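Local coordinates for organophosphorus hydrolase (Pseudomonas oleovorans, PDB 4O98), which hydrolyses lactones in its parent form and, as the double variant described here, acts as an efficient phosphotriesterase, probably by means of its two zinc ions, at residues 99-104 against 134-139; 161-166 against 204-209; 60-65 against 261-266; 68-73 against 252-257; 173-178 against 191-196. All coordinates share one frame; numbering follows the deposited sequence.

Contact 1. Residues 99-104 against 134-139; sequences NLVLID and TVLLTH. With ZN (zinc ion), chain F.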
# COMPACT_ATOMS: atom_id res chain seq x y z
N ASN B 99 -13.62 -9.15 21.83
CA ASN B 99 -14.05 -10.01 20.72
C ASN B 99 -13.05 -10.13 19.57
O ASN B 99 -12.27 -9.21 19.31
CB ASN B 99 -15.38 -9.50 20.15
CG ASN B 99 -16.51 -9.57 21.15
OD1 ASN B 99 -16.76 -8.61 21.88
ND2 ASN B 99 -17.21 -10.69 21.18
N LEU B 100 -13.08 -11.26 18.87
CA LEU B 100 -12.45 -11.34 17.56
C LEU B 100 -13.56 -11.27 16.52
O LEU B 100 -14.28 -12.25 16.29
CB LEU B 100 -11.64 -12.62 17.39
CG LEU B 100 -10.77 -12.67 16.13
CD1 LEU B 100 -9.72 -11.54 16.17
CD2 LEU B 100 -10.09 -14.03 15.99
N VAL B 101 -13.73 -10.10 15.92
CA VAL B 101 -14.83 -9.88 15.00
C VAL B 101 -14.36 -9.69 13.55
O VAL B 101 -13.48 -8.87 13.26
CB VAL B 101 -15.76 -8.72 15.47
CG1 VAL B 101 -14.97 -7.67 16.22
CG2 VAL B 101 -16.53 -8.11 14.31
N LEU B 102 -14.94 -10.48 12.65
CA LEU B 102 -14.64 -10.38 11.24
C LEU B 102 -15.76 -9.62 10.53
O LEU B 102 -16.92 -10.04 10.59
CB LEU B 102 -14.48 -11.78 10.64
CG LEU B 102 -14.16 -11.88 9.14
CD1 LEU B 102 -12.82 -11.20 8.79
CD2 LEU B 102 -14.17 -13.35 8.71
N ILE B 103 -15.42 -8.50 9.89
CA ILE B 103 -16.38 -7.74 9.10
C ILE B 103 -16.26 -8.12 7.61
O ILE B 103 -15.20 -7.90 6.98
CB ILE B 103 -16.22 -6.23 9.28
CG1 ILE B 103 -16.24 -5.84 10.76
CG2 ILE B 103 -17.35 -5.52 8.56
CD1 ILE B 103 -14.89 -5.93 11.50
N ASP B 104 -17.33 -8.69 7.07
CA ASP B 104 -17.34 -9.28 5.72
C ASP B 104 -16.34 -10.45 5.60
O ASP B 104 -15.47 -10.62 6.45
CB ASP B 104 -17.17 -8.22 4.61
CG ASP B 104 -18.37 -7.27 4.53
OD1 ASP B 104 -19.41 -7.58 5.16
OD2 ASP B 104 -18.29 -6.22 3.85
N THR B 134 -17.57 -13.48 16.20
CA THR B 134 -18.59 -12.67 15.56
C THR B 134 -18.21 -12.35 14.12
O THR B 134 -17.07 -11.97 13.84
CB THR B 134 -18.82 -11.37 16.32
OG1 THR B 134 -18.92 -11.65 17.72
CG2 THR B 134 -20.09 -10.65 15.83
N VAL B 135 -19.17 -12.52 13.21
CA VAL B 135 -19.04 -12.04 11.84
C VAL B 135 -20.08 -10.95 11.62
O VAL B 135 -21.28 -11.19 11.78
CB VAL B 135 -19.28 -13.13 10.82
CG1 VAL B 135 -19.29 -12.53 9.43
CG2 VAL B 135 -18.20 -14.21 10.92
N LEU B 136 -19.61 -9.74 11.30
CA LEU B 136 -20.50 -8.63 10.96
C LEU B 136 -20.58 -8.53 9.43
O LEU B 136 -19.55 -8.58 8.75
CB LEU B 136 -19.93 -7.32 11.52
CG LEU B 136 -20.57 -6.71 12.77
CD1 LEU B 136 -21.09 -7.78 13.70
CD2 LEU B 136 -19.59 -5.80 13.51
N LEU B 137 -21.79 -8.41 8.89
CA LEU B 137 -21.90 -8.28 7.44
C LEU B 137 -22.45 -6.92 7.05
O LEU B 137 -23.49 -6.50 7.54
CB LEU B 137 -22.78 -9.39 6.85
CG LEU B 137 -22.36 -10.86 6.99
CD1 LEU B 137 -23.47 -11.77 6.50
CD2 LEU B 137 -21.07 -11.18 6.24
N THR B 138 -21.74 -6.22 6.18
CA THR B 138 -22.22 -4.92 5.72
C THR B 138 -23.47 -5.10 4.85
O THR B 138 -24.40 -4.30 4.92
CB THR B 138 -21.13 -4.11 4.98
OG1 THR B 138 -20.67 -4.83 3.83
CG2 THR B 138 -19.94 -3.84 5.92
N HIS B 139 -23.47 -6.15 4.04
CA HIS B 139 -24.64 -6.54 3.24
C HIS B 139 -24.46 -7.97 2.73
O HIS B 139 -23.40 -8.57 2.94
CB HIS B 139 -24.89 -5.57 2.08
CG HIS B 139 -23.75 -5.44 1.12
ND1 HIS B 139 -22.46 -5.15 1.52
CD2 HIS B 139 -23.71 -5.51 -0.24
CE1 HIS B 139 -21.67 -5.06 0.46
NE2 HIS B 139 -22.41 -5.26 -0.62
ZN ZN F . -22.02 -5.03 -2.88
O HOH W 1 -20.68 -6.32 -3.88

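Contact 2. Residues 161-166 against 204-209; sequences TVEVPQ and KLKPYK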
# COMPACT_ATOMS: atom_id res chain seq x y z
N THR B 161 -21.02 -16.19 15.61
CA THR B 161 -22.38 -15.72 15.39
C THR B 161 -22.34 -14.75 14.21
O THR B 161 -21.45 -13.89 14.15
CB THR B 161 -22.95 -15.02 16.64
OG1 THR B 161 -23.17 -15.98 17.67
CG2 THR B 161 -24.26 -14.32 16.32
N VAL B 162 -23.28 -14.88 13.28
CA VAL B 162 -23.35 -13.98 12.13
C VAL B 162 -24.40 -12.91 12.33
O VAL B 162 -25.59 -13.21 12.48
CB VAL B 162 -23.63 -14.73 10.83
CG1 VAL B 162 -23.78 -13.74 9.66
CG2 VAL B 162 -22.51 -15.71 10.55
N GLU B 163 -23.96 -11.65 12.36
CA GLU B 163 -24.87 -10.52 12.51
C GLU B 163 -25.19 -9.90 11.14
O GLU B 163 -24.29 -9.41 10.45
CB GLU B 163 -24.24 -9.46 13.42
CG GLU B 163 -23.79 -9.99 14.78
CD GLU B 163 -24.92 -9.99 15.80
OE1 GLU B 163 -24.64 -10.17 17.00
OE2 GLU B 163 -26.09 -9.81 15.38
N VAL B 164 -26.47 -9.95 10.76
CA VAL B 164 -26.90 -9.40 9.48
C VAL B 164 -27.98 -8.35 9.74
O VAL B 164 -28.87 -8.58 10.56
CB VAL B 164 -27.39 -10.51 8.52
CG1 VAL B 164 -28.57 -11.24 9.12
CG2 VAL B 164 -27.76 -9.95 7.16
N PRO B 165 -27.89 -7.19 9.09
CA PRO B 165 -28.92 -6.16 9.30
C PRO B 165 -30.29 -6.69 8.90
O PRO B 165 -30.40 -7.40 7.89
CB PRO B 165 -28.49 -5.03 8.35
CG PRO B 165 -27.02 -5.25 8.10
CD PRO B 165 -26.83 -6.75 8.16
N GLN B 166 -31.32 -6.36 9.67
CA GLN B 166 -32.65 -6.93 9.45
C GLN B 166 -33.21 -6.64 8.07
O GLN B 166 -33.75 -7.53 7.40
CB GLN B 166 -33.63 -6.48 10.53
CG GLN B 166 -35.02 -7.08 10.33
CD GLN B 166 -35.81 -7.13 11.60
OE1 GLN B 166 -36.23 -6.10 12.13
NE2 GLN B 166 -36.04 -8.34 12.11
N LYS B 204 -26.99 -19.73 14.89
CA LYS B 204 -25.93 -18.73 14.96
C LYS B 204 -26.14 -17.62 13.93
O LYS B 204 -25.19 -16.91 13.58
CB LYS B 204 -24.56 -19.39 14.75
CG LYS B 204 -24.10 -20.32 15.88
CD LYS B 204 -24.14 -19.62 17.24
CE LYS B 204 -23.11 -20.20 18.21
NZ LYS B 204 -21.71 -19.76 17.91
N LEU B 205 -27.37 -17.48 13.44
CA LEU B 205 -27.71 -16.38 12.53
C LEU B 205 -28.62 -15.35 13.20
O LEU B 205 -29.75 -15.66 13.58
CB LEU B 205 -28.36 -16.90 11.25
CG LEU B 205 -28.85 -15.76 10.35
CD1 LEU B 205 -27.68 -14.95 9.83
CD2 LEU B 205 -29.71 -16.28 9.21
N LYS B 206 -28.12 -14.13 13.33
CA LYS B 206 -28.79 -13.12 14.13
C LYS B 206 -29.13 -11.85 13.33
O LYS B 206 -28.26 -11.01 13.10
CB LYS B 206 -27.93 -12.78 15.35
CG LYS B 206 -28.46 -11.68 16.26
CD LYS B 206 -27.59 -11.57 17.53
CE LYS B 206 -27.70 -10.19 18.19
NZ LYS B 206 -26.56 -9.91 19.13
N PRO B 207 -30.39 -11.72 12.91
CA PRO B 207 -30.81 -10.44 12.33
C PRO B 207 -31.00 -9.41 13.43
O PRO B 207 -31.68 -9.70 14.42
CB PRO B 207 -32.14 -10.77 11.65
CG PRO B 207 -32.12 -12.27 11.48
CD PRO B 207 -31.39 -12.77 12.69
N TYR B 208 -30.38 -8.24 13.28
CA TYR B 208 -30.45 -7.18 14.28
C TYR B 208 -31.11 -5.95 13.67
O TYR B 208 -31.00 -5.72 12.47
CB TYR B 208 -29.05 -6.82 14.79
CG TYR B 208 -28.14 -6.20 13.74
CD1 TYR B 208 -28.18 -4.82 13.48
CD2 TYR B 208 -27.24 -6.98 13.01
CE1 TYR B 208 -27.36 -4.24 12.52
CE2 TYR B 208 -26.40 -6.40 12.05
CZ TYR B 208 -26.48 -5.03 11.81
OH TYR B 208 -25.67 -4.43 10.87
N LYS B 209 -31.80 -5.17 14.51
CA LYS B 209 -32.49 -3.97 14.04
C LYS B 209 -31.58 -2.74 14.11
O LYS B 209 -30.47 -2.82 14.63
CB LYS B 209 -33.77 -3.72 14.84
CG LYS B 209 -34.76 -4.87 14.79
CD LYS B 209 -36.07 -4.51 15.47
CE LYS B 209 -36.89 -5.77 15.79
NZ LYS B 209 -36.90 -6.74 14.67

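Contact 3. Residues 60-65 against 261-266; sequences SLLKGI and VVWEFD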
# COMPACT_ATOMS: atom_id res chain seq x y z
N SER B 60 -17.87 0.75 -17.92
CA SER B 60 -19.10 1.28 -18.47
C SER B 60 -20.25 0.80 -17.64
O SER B 60 -20.07 0.33 -16.52
CB SER B 60 -19.34 0.72 -19.86
OG SER B 60 -19.77 -0.63 -19.75
N LEU B 61 -21.45 0.91 -18.22
CA LEU B 61 -22.62 0.13 -17.80
C LEU B 61 -22.95 0.42 -16.34
O LEU B 61 -24.08 0.77 -15.97
CB LEU B 61 -22.32 -1.37 -17.99
CG LEU B 61 -23.22 -2.31 -18.82
CD1 LEU B 61 -23.44 -1.79 -20.24
CD2 LEU B 61 -22.60 -3.71 -18.84
N LEU B 62 -21.90 0.28 -15.52
CA LEU B 62 -21.90 0.50 -14.10
C LEU B 62 -21.26 1.87 -13.96
O LEU B 62 -20.05 1.94 -13.87
CB LEU B 62 -21.03 -0.62 -13.50
CG LEU B 62 -20.78 -1.87 -14.39
CD1 LEU B 62 -19.73 -2.82 -13.82
CD2 LEU B 62 -22.02 -2.71 -14.70
N LYS B 63 -22.08 2.95 -14.01
CA LYS B 63 -21.66 4.39 -14.06
C LYS B 63 -22.82 5.42 -14.33
O LYS B 63 -23.96 5.03 -14.63
CB LYS B 63 -20.55 4.61 -15.10
CG LYS B 63 -19.11 4.53 -14.55
CD LYS B 63 -19.10 4.54 -13.02
CE LYS B 63 -18.00 3.68 -12.41
NZ LYS B 63 -18.26 3.66 -10.94
N GLY B 64 -22.52 6.72 -14.21
CA GLY B 64 -23.45 7.79 -14.57
C GLY B 64 -22.90 9.13 -15.11
O GLY B 64 -23.49 10.19 -14.85
N ILE B 65 -21.77 9.10 -15.84
CA ILE B 65 -21.22 10.29 -16.52
C ILE B 65 -20.65 9.97 -17.90
O ILE B 65 -20.62 8.81 -18.32
CB ILE B 65 -20.05 10.99 -15.75
CG1 ILE B 65 -18.87 10.03 -15.54
CG2 ILE B 65 -20.51 11.63 -14.46
CD1 ILE B 65 -17.64 10.68 -14.94
N VAL B 261 -21.81 9.96 -9.22
CA VAL B 261 -21.69 8.85 -10.14
C VAL B 261 -22.16 7.57 -9.45
O VAL B 261 -21.72 7.26 -8.33
CB VAL B 261 -20.25 8.65 -10.61
CG1 VAL B 261 -20.13 7.38 -11.41
CG2 VAL B 261 -19.79 9.84 -11.44
N VAL B 262 -23.05 6.83 -10.10
CA VAL B 262 -23.67 5.67 -9.48
C VAL B 262 -23.11 4.39 -10.03
O VAL B 262 -22.36 4.39 -11.01
CB VAL B 262 -25.19 5.68 -9.68
CG1 VAL B 262 -25.76 6.99 -9.21
CG2 VAL B 262 -25.54 5.44 -11.14
N TRP B 263 -23.49 3.28 -9.40
CA TRP B 263 -23.03 1.96 -9.78
C TRP B 263 -24.24 1.15 -10.26
O TRP B 263 -25.30 1.20 -9.64
CB TRP B 263 -22.36 1.31 -8.56
CG TRP B 263 -21.84 -0.08 -8.74
CD1 TRP B 263 -22.35 -1.22 -8.18
CD2 TRP B 263 -20.70 -0.48 -9.51
NE1 TRP B 263 -21.59 -2.30 -8.56
CE2 TRP B 263 -20.58 -1.87 -9.38
CE3 TRP B 263 -19.77 0.22 -10.29
CZ2 TRP B 263 -19.56 -2.59 -10.00
CZ3 TRP B 263 -18.76 -0.49 -10.90
CH2 TRP B 263 -18.66 -1.88 -10.76
N GLU B 264 -24.08 0.40 -11.36
CA GLU B 264 -25.19 -0.35 -11.95
C GLU B 264 -25.85 -1.34 -10.98
O GLU B 264 -27.03 -1.66 -11.12
CB GLU B 264 -24.72 -1.10 -13.20
CG GLU B 264 -25.80 -1.81 -14.01
CD GLU B 264 -26.45 -0.91 -15.05
OE1 GLU B 264 -26.79 -1.41 -16.15
OE2 GLU B 264 -26.64 0.29 -14.76
N PHE B 265 -25.09 -1.83 -9.99
CA PHE B 265 -25.62 -2.84 -9.09
C PHE B 265 -26.08 -2.28 -7.76
O PHE B 265 -26.41 -3.04 -6.84
CB PHE B 265 -24.60 -3.95 -8.86
CG PHE B 265 -24.32 -4.74 -10.08
CD1 PHE B 265 -25.24 -5.67 -10.54
CD2 PHE B 265 -23.14 -4.56 -10.79
CE1 PHE B 265 -24.98 -6.41 -11.68
CE2 PHE B 265 -22.88 -5.30 -11.93
CZ PHE B 265 -23.80 -6.23 -12.37
N ASP B 266 -26.08 -0.95 -7.64
CA ASP B 266 -26.75 -0.34 -6.51
C ASP B 266 -28.23 -0.71 -6.69
O ASP B 266 -28.81 -0.46 -7.75
CB ASP B 266 -26.58 1.18 -6.55
CG ASP B 266 -25.18 1.63 -6.15
OD1 ASP B 266 -24.48 0.90 -5.41
OD2 ASP B 266 -24.77 2.74 -6.56

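Contact 4. Residues 68-73 against 252-257; sequences KDLQSL and HAVQFA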
# COMPACT_ATOMS: atom_id res chain seq x y z
N LYS B 68 -15.83 10.06 -21.86
CA LYS B 68 -14.56 10.75 -21.96
C LYS B 68 -14.11 11.21 -20.58
O LYS B 68 -12.95 11.03 -20.21
CB LYS B 68 -14.66 11.92 -22.94
CG LYS B 68 -13.34 12.67 -23.16
CD LYS B 68 -13.48 13.79 -24.22
CE LYS B 68 -12.22 14.65 -24.27
NZ LYS B 68 -12.39 15.90 -25.08
N ASP B 69 -15.03 11.80 -19.82
CA ASP B 69 -14.76 12.25 -18.46
C ASP B 69 -14.39 11.05 -17.59
O ASP B 69 -13.52 11.13 -16.73
CB ASP B 69 -15.96 12.99 -17.88
CG ASP B 69 -16.25 14.31 -18.60
OD1 ASP B 69 -15.42 14.75 -19.43
OD2 ASP B 69 -17.30 14.92 -18.34
N LEU B 70 -15.06 9.92 -17.83
CA LEU B 70 -14.80 8.70 -17.08
C LEU B 70 -13.38 8.21 -17.31
O LEU B 70 -12.65 7.98 -16.35
CB LEU B 70 -15.81 7.61 -17.47
CG LEU B 70 -15.73 6.28 -16.73
CD1 LEU B 70 -15.91 6.52 -15.24
CD2 LEU B 70 -16.80 5.31 -17.25
N GLN B 71 -12.97 8.07 -18.58
CA GLN B 71 -11.63 7.60 -18.91
C GLN B 71 -10.57 8.54 -18.36
O GLN B 71 -9.47 8.11 -18.01
CB GLN B 71 -11.44 7.47 -20.42
CG GLN B 71 -12.30 6.40 -21.08
CD GLN B 71 -12.01 4.99 -20.57
OE1 GLN B 71 -10.88 4.67 -20.20
NE2 GLN B 71 -13.05 4.15 -20.54
N SER B 72 -10.92 9.82 -18.29
CA SER B 72 -9.99 10.84 -17.81
C SER B 72 -9.73 10.68 -16.31
O SER B 72 -8.60 10.82 -15.84
CB SER B 72 -10.53 12.23 -18.12
OG SER B 72 -9.69 13.20 -17.54
N LEU B 73 -10.79 10.37 -15.57
CA LEU B 73 -10.68 10.15 -14.12
C LEU B 73 -9.90 8.88 -13.82
O LEU B 73 -9.09 8.85 -12.89
CB LEU B 73 -12.07 10.07 -13.49
CG LEU B 73 -12.74 11.42 -13.24
CD1 LEU B 73 -14.22 11.25 -12.85
CD2 LEU B 73 -11.97 12.18 -12.14
N HIS B 252 -12.49 3.97 -6.46
CA HIS B 252 -11.85 5.08 -5.76
C HIS B 252 -11.50 6.24 -6.70
O HIS B 252 -11.55 7.39 -6.30
CB HIS B 252 -10.58 4.60 -5.04
CG HIS B 252 -9.47 4.21 -5.97
ND1 HIS B 252 -8.39 5.03 -6.22
CD2 HIS B 252 -9.31 3.12 -6.76
CE1 HIS B 252 -7.59 4.44 -7.10
NE2 HIS B 252 -8.13 3.28 -7.44
N ALA B 253 -11.17 5.91 -7.94
CA ALA B 253 -10.69 6.92 -8.88
C ALA B 253 -11.78 7.86 -9.39
O ALA B 253 -11.47 8.97 -9.85
CB ALA B 253 -9.99 6.25 -10.05
N VAL B 254 -13.03 7.43 -9.36
CA VAL B 254 -14.11 8.32 -9.83
C VAL B 254 -15.14 8.75 -8.77
O VAL B 254 -15.61 9.89 -8.79
CB VAL B 254 -14.79 7.82 -11.15
CG1 VAL B 254 -14.17 6.54 -11.65
CG2 VAL B 254 -16.32 7.72 -11.02
N GLN B 255 -15.49 7.85 -7.85
CA GLN B 255 -16.57 8.18 -6.91
C GLN B 255 -16.18 9.00 -5.68
O GLN B 255 -17.07 9.43 -4.93
CB GLN B 255 -17.32 6.92 -6.50
CG GLN B 255 -17.91 6.15 -7.66
CD GLN B 255 -18.53 4.86 -7.20
OE1 GLN B 255 -17.83 3.89 -6.92
NE2 GLN B 255 -19.85 4.86 -7.07
N PHE B 256 -14.89 9.20 -5.43
CA PHE B 256 -14.52 10.18 -4.41
C PHE B 256 -14.69 11.57 -5.03
O PHE B 256 -15.40 12.41 -4.49
CB PHE B 256 -13.08 9.99 -3.88
CG PHE B 256 -12.93 8.90 -2.83
CD1 PHE B 256 -13.15 9.17 -1.48
CD2 PHE B 256 -12.53 7.62 -3.19
CE1 PHE B 256 -13.00 8.18 -0.51
CE2 PHE B 256 -12.38 6.62 -2.23
CZ PHE B 256 -12.62 6.90 -0.89
N ALA B 257 -14.06 11.79 -6.19
CA ALA B 257 -14.17 13.06 -6.91
C ALA B 257 -15.60 13.38 -7.39
O ALA B 257 -16.01 14.55 -7.40
CB ALA B 257 -13.22 13.07 -8.07
O HOH W 2 -9.17 10.36 -10.46

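Contact 5. Residues 173-178 against 191-196; sequences LDEATM and MARQAV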
# COMPACT_ATOMS: atom_id res chain seq x y z
N LEU B 173 -33.28 -12.91 1.90
CA LEU B 173 -33.63 -14.24 2.38
C LEU B 173 -35.13 -14.54 2.25
O LEU B 173 -35.58 -15.65 2.56
CB LEU B 173 -33.18 -14.42 3.83
CG LEU B 173 -31.68 -14.22 4.04
CD1 LEU B 173 -31.25 -14.56 5.45
CD2 LEU B 173 -30.89 -15.03 3.01
N ASP B 174 -35.88 -13.57 1.76
CA ASP B 174 -37.32 -13.74 1.54
C ASP B 174 -37.61 -14.43 0.20
O ASP B 174 -37.30 -13.90 -0.87
CB ASP B 174 -38.01 -12.38 1.60
CG ASP B 174 -39.51 -12.48 1.44
OD1 ASP B 174 -40.16 -12.94 2.39
OD2 ASP B 174 -40.02 -12.08 0.37
N GLU B 175 -38.22 -15.61 0.28
CA GLU B 175 -38.59 -16.41 -0.89
C GLU B 175 -39.42 -15.67 -1.94
O GLU B 175 -39.14 -15.77 -3.13
CB GLU B 175 -39.36 -17.65 -0.45
CG GLU B 175 -38.49 -18.77 0.10
CD GLU B 175 -39.28 -20.04 0.34
OE1 GLU B 175 -40.52 -20.02 0.15
OE2 GLU B 175 -38.66 -21.06 0.73
N ALA B 176 -40.46 -14.97 -1.50
CA ALA B 176 -41.33 -14.23 -2.41
C ALA B 176 -40.55 -13.19 -3.19
O ALA B 176 -40.70 -13.06 -4.41
CB ALA B 176 -42.48 -13.58 -1.65
N THR B 177 -39.71 -12.46 -2.47
CA THR B 177 -38.82 -11.47 -3.07
C THR B 177 -37.91 -12.13 -4.11
O THR B 177 -37.76 -11.62 -5.22
CB THR B 177 -37.98 -10.74 -2.01
OG1 THR B 177 -38.82 -10.32 -0.93
CG2 THR B 177 -37.29 -9.52 -2.61
N MET B 178 -37.32 -13.27 -3.75
CA MET B 178 -36.50 -14.03 -4.69
C MET B 178 -37.29 -14.42 -5.94
O MET B 178 -36.82 -14.22 -7.07
CB MET B 178 -35.88 -15.28 -4.05
CG MET B 178 -35.14 -16.16 -5.06
SD MET B 178 -34.14 -17.47 -4.30
CE MET B 178 -35.23 -17.99 -2.98
N MET B 191 -27.18 -17.51 -3.52
CA MET B 191 -25.88 -17.41 -2.86
C MET B 191 -26.03 -16.87 -1.43
O MET B 191 -25.43 -17.39 -0.51
CB MET B 191 -24.92 -16.55 -3.67
CG MET B 191 -24.34 -17.24 -4.89
SD MET B 191 -23.38 -16.07 -5.86
CE MET B 191 -22.70 -17.13 -7.14
N ALA B 192 -26.85 -15.84 -1.25
CA ALA B 192 -27.05 -15.29 0.08
C ALA B 192 -27.61 -16.38 0.99
O ALA B 192 -27.07 -16.65 2.07
CB ALA B 192 -27.98 -14.12 0.03
N ARG B 193 -28.68 -17.03 0.54
CA ARG B 193 -29.30 -18.09 1.33
C ARG B 193 -28.32 -19.22 1.66
O ARG B 193 -28.25 -19.68 2.80
CB ARG B 193 -30.54 -18.63 0.61
CG ARG B 193 -31.63 -17.60 0.49
CD ARG B 193 -32.53 -17.86 -0.72
NE ARG B 193 -33.22 -19.14 -0.64
CZ ARG B 193 -34.27 -19.37 0.15
NH1 ARG B 193 -34.75 -18.41 0.93
NH2 ARG B 193 -34.84 -20.57 0.15
N GLN B 194 -27.55 -19.66 0.67
CA GLN B 194 -26.56 -20.72 0.88
C GLN B 194 -25.46 -20.28 1.87
O GLN B 194 -24.94 -21.10 2.62
CB GLN B 194 -25.93 -21.14 -0.46
CG GLN B 194 -24.76 -22.12 -0.30
CD GLN B 194 -24.21 -22.63 -1.62
OE1 GLN B 194 -24.79 -22.39 -2.69
NE2 GLN B 194 -23.08 -23.35 -1.57
N ALA B 195 -25.13 -19.00 1.87
CA ALA B 195 -24.02 -18.53 2.69
C ALA B 195 -24.41 -18.57 4.16
O ALA B 195 -23.59 -18.85 5.04
CB ALA B 195 -23.64 -17.11 2.28
N VAL B 196 -25.68 -18.28 4.39
CA VAL B 196 -26.19 -18.06 5.73
C VAL B 196 -26.77 -19.37 6.33
O VAL B 196 -26.88 -19.52 7.55
CB VAL B 196 -27.21 -16.91 5.68
CG1 VAL B 196 -28.62 -17.38 6.02
CG2 VAL B 196 -26.76 -15.77 6.55

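Contact 1. Residues 99-104 against 134-139
Val101, Leu102 and Ile103 pair in parallel with Thr134, Val135 and Leu136 in the large sheet. Three backbone hydrogen bonds hold the register: Leu102 N to Thr134 O (2.9 Å), Leu136 N to Leu102 O (2.8 Å) and Asp104 N to Leu136 O (2.8 Å). Apolar contacts line one face, where Ile103 CG1 lies alongside Leu136 CB at 4.0 Å and Val101 CG2 meets Leu136 CD2 at 3.9 Å; Tyr233 of strand 231-237 covers this side. Past the strand ends, the Asp104 carboxylate grips Thr138 twice, both oxygens using syn lone pairs: OD1 takes Thr138 N (2.9 Å, 169°) and OD2 takes Thr138 OG1 (2.8 Å). OD2 is also hydrogen-bonded to ND1 of His144, a ligand of the second zinc ion. Thr138 OG1, set by chi1 (60°) between its backbone N and carbonyl carbon, also accepts from His139 ND1, 3° out of the imidazole plane, while His139 NE2 binds zinc. The Asp104-Thr138 pair helps set the rotation of a metal-binding ring from the second shell.

Contact 2. Residues 161-166 against 204-209
Glu163 and Lys206 run side by side in the same direction from neighbouring parallel strands. Glu163 bends at chi2 (-86°), which lays its carboxylate along the extended Lys206 chain; OE1 receives Lys206 NZ at 2.9 Å through its syn lone pair, a salt bridge, while OE2 faces the methylenes. Further on, Tyr208 turns its ring under Pro165: Pro165 CA sits over one face, 3.9 Å from the ring centroid, in a CH-pi contact, and Pro165 CG touches the phenol end. The backbone of Glu163 meets the edge of the same ring. The Tyr208 hydroxyl is hydrogen-bonded to that of Tyr233 on strand 231-237, which ties it to the neighbouring sheet while Pro165 packs on one face. Gln166 and Lys209 also lie alongside each other, with Lys209 NZ giving a hydrogen bond to Gln166 OE1 at 2.7 Å. On the sheet face away from Glu163 and Lys206, the Leu205 side chain crosses those of Val162 and Val164 obliquely, its CD1 3.9 Å from Val164 CG1 and 4.1 Å from Val162 CG1, beneath helix 186-201. Backbone bonds stitch the strands together, among them Val162 N to Lys204 O (2.8 Å). Strands 161-165 and 205-208, the latter outermost in its sheet within the chain, are joined through helices including 186-201 in a beta-alpha-beta crossover, part of the metallo-beta-lactamase alpha-beta/beta-alpha sandwich.

Contact 3. Residues 60-65 against 261-266
Leu62 and the engineered Trp263 are the centre of a loop-to-loop packing contact beside the dinuclear zinc site of the metallo-beta-lactamase fold. The loop before helix 67-76 lies against the one before helix 269-286, where a type I beta turn runs from Trp263 to Asp266. The two side chains point the same way: Leu62 CB rests over the face of the six-membered ring, 3.7 Å from its centroid, in a CH-pi contact, and CD1 reaches Trp263 CH2. Leu62 CD2 extends to Glu264 CB (3.5 Å) and Phe265 CE2 (3.9 Å). The indole comes within about 6 Å of a zinc ion, nearest atoms. Asp266 backs the turn, OD2 accepting Trp263 N from above the carboxylate plane and OD1 hydrogen-bonded to the zinc ligand His226. Farther along, Ile65 CG2 meets Val261 CG2 at 3.6 Å. Lys63, bent at chi2 and chi3, presses CD tightly on Val261 CG1 (3.4 Å) and brings its buried NZ to the indole edge, 3.8 Å from Trp263 CE3.

Contact 4. Residues 68-73 against 252-257
Leu73 and Val254 are the nearest CA pair of the two segments, 5.8 Å apart. Residues 68-73 belong to the regular helix 67-76, whereas 252-255 form a short, weakly bonded helical turn that passes into loop by Ala257. One water links the main chains, donating to Leu73 O at 2.9 Å and to Ala253 O at 2.8 Å; it bridges two acceptors that could not bond each other. The side-chain contact is otherwise apolar. Leu73 points its CB toward the other segment, and its two branches divide the work: CD1 reaches Val254 CB at 3.9 Å, the side chains crossing at about a right angle, while CD2 extends to Ala257 CB at 4.3 Å. Leu73 CB lies against Ala253 O. One turn earlier, Leu70 holds CG anti to its own amide nitrogen (chi1 -177°), which carries CD1 across to Val254 CG1 at 4.0 Å. Val254 is therefore met by two leucines from the same helix face. Around this pairing, Leu70 also packs on Lys63, and His252 NE2 is hydrogen-bonded to Glu316 of the second subunit. Phe256, just after the short helix, meets the ring of Trp312 on strand 310-314 and touches Leu280 of helix 269-286.

Contact 5. Residues 173-178 against 191-196
Leu173 slides antiparallel past Arg193 of helix 186-201, its CD2 lying 3.7 Å from Arg193 CG. The same CD2 also faces Ala192, while CD1 crosses to Val196 CG1 at 3.9 Å, so the two branches spread over successive turns of the helix. The carbonyl of Leu173 approaches the guanidinium at its edge and in its plane, with O 3.3 Å from Arg193 NH1. Asp174 looks away from the contact and caps the next helix: its OD2 accepts Thr177 N at 2.9 Å. In the first turn of that helix, Glu175 stretches out beyond CG and brings CG 3.8 Å from Arg193 NH1, the two side chains crossing at about a right angle. Its carboxylate makes a long salt bridge, OE2 to Arg193 NH2 at 3.9 Å, with the two planes 58° apart. Met178 completes the arrangement with CG anti to the amide nitrogen (chi1 174°) and a bend at chi3 that lays CE over one guanidinium face, 3.3 Å from Arg193 NE. Arg193 thus has a methyl over one face, a carbonyl oxygen at its edge and a distant carboxylate; the long ion pair probably adds only modest attraction between the two helices.

From the N terminus, loop 60-65 follows strand 45-57 and leads into helix 67-76, which carries 68-73; both meet partners near residue 260. Contact 4 closes its loop just before contact 3 closes the wider one around it, and the two touch through Lys63, Leu70, Val254 and Val261. Both loops enclose contacts 1, 2 and 5. Contact 1 closes first; contact 2 follows in series and itself encloses contact 5. Strands 134-136 and 161-165 are neighbours, so contacts 1 and 2 continue one sheet, while Val196 against Leu205 connects contact 5 to its outer strand. Contacts 3 and 4 lie across the chain's centre from contact 1.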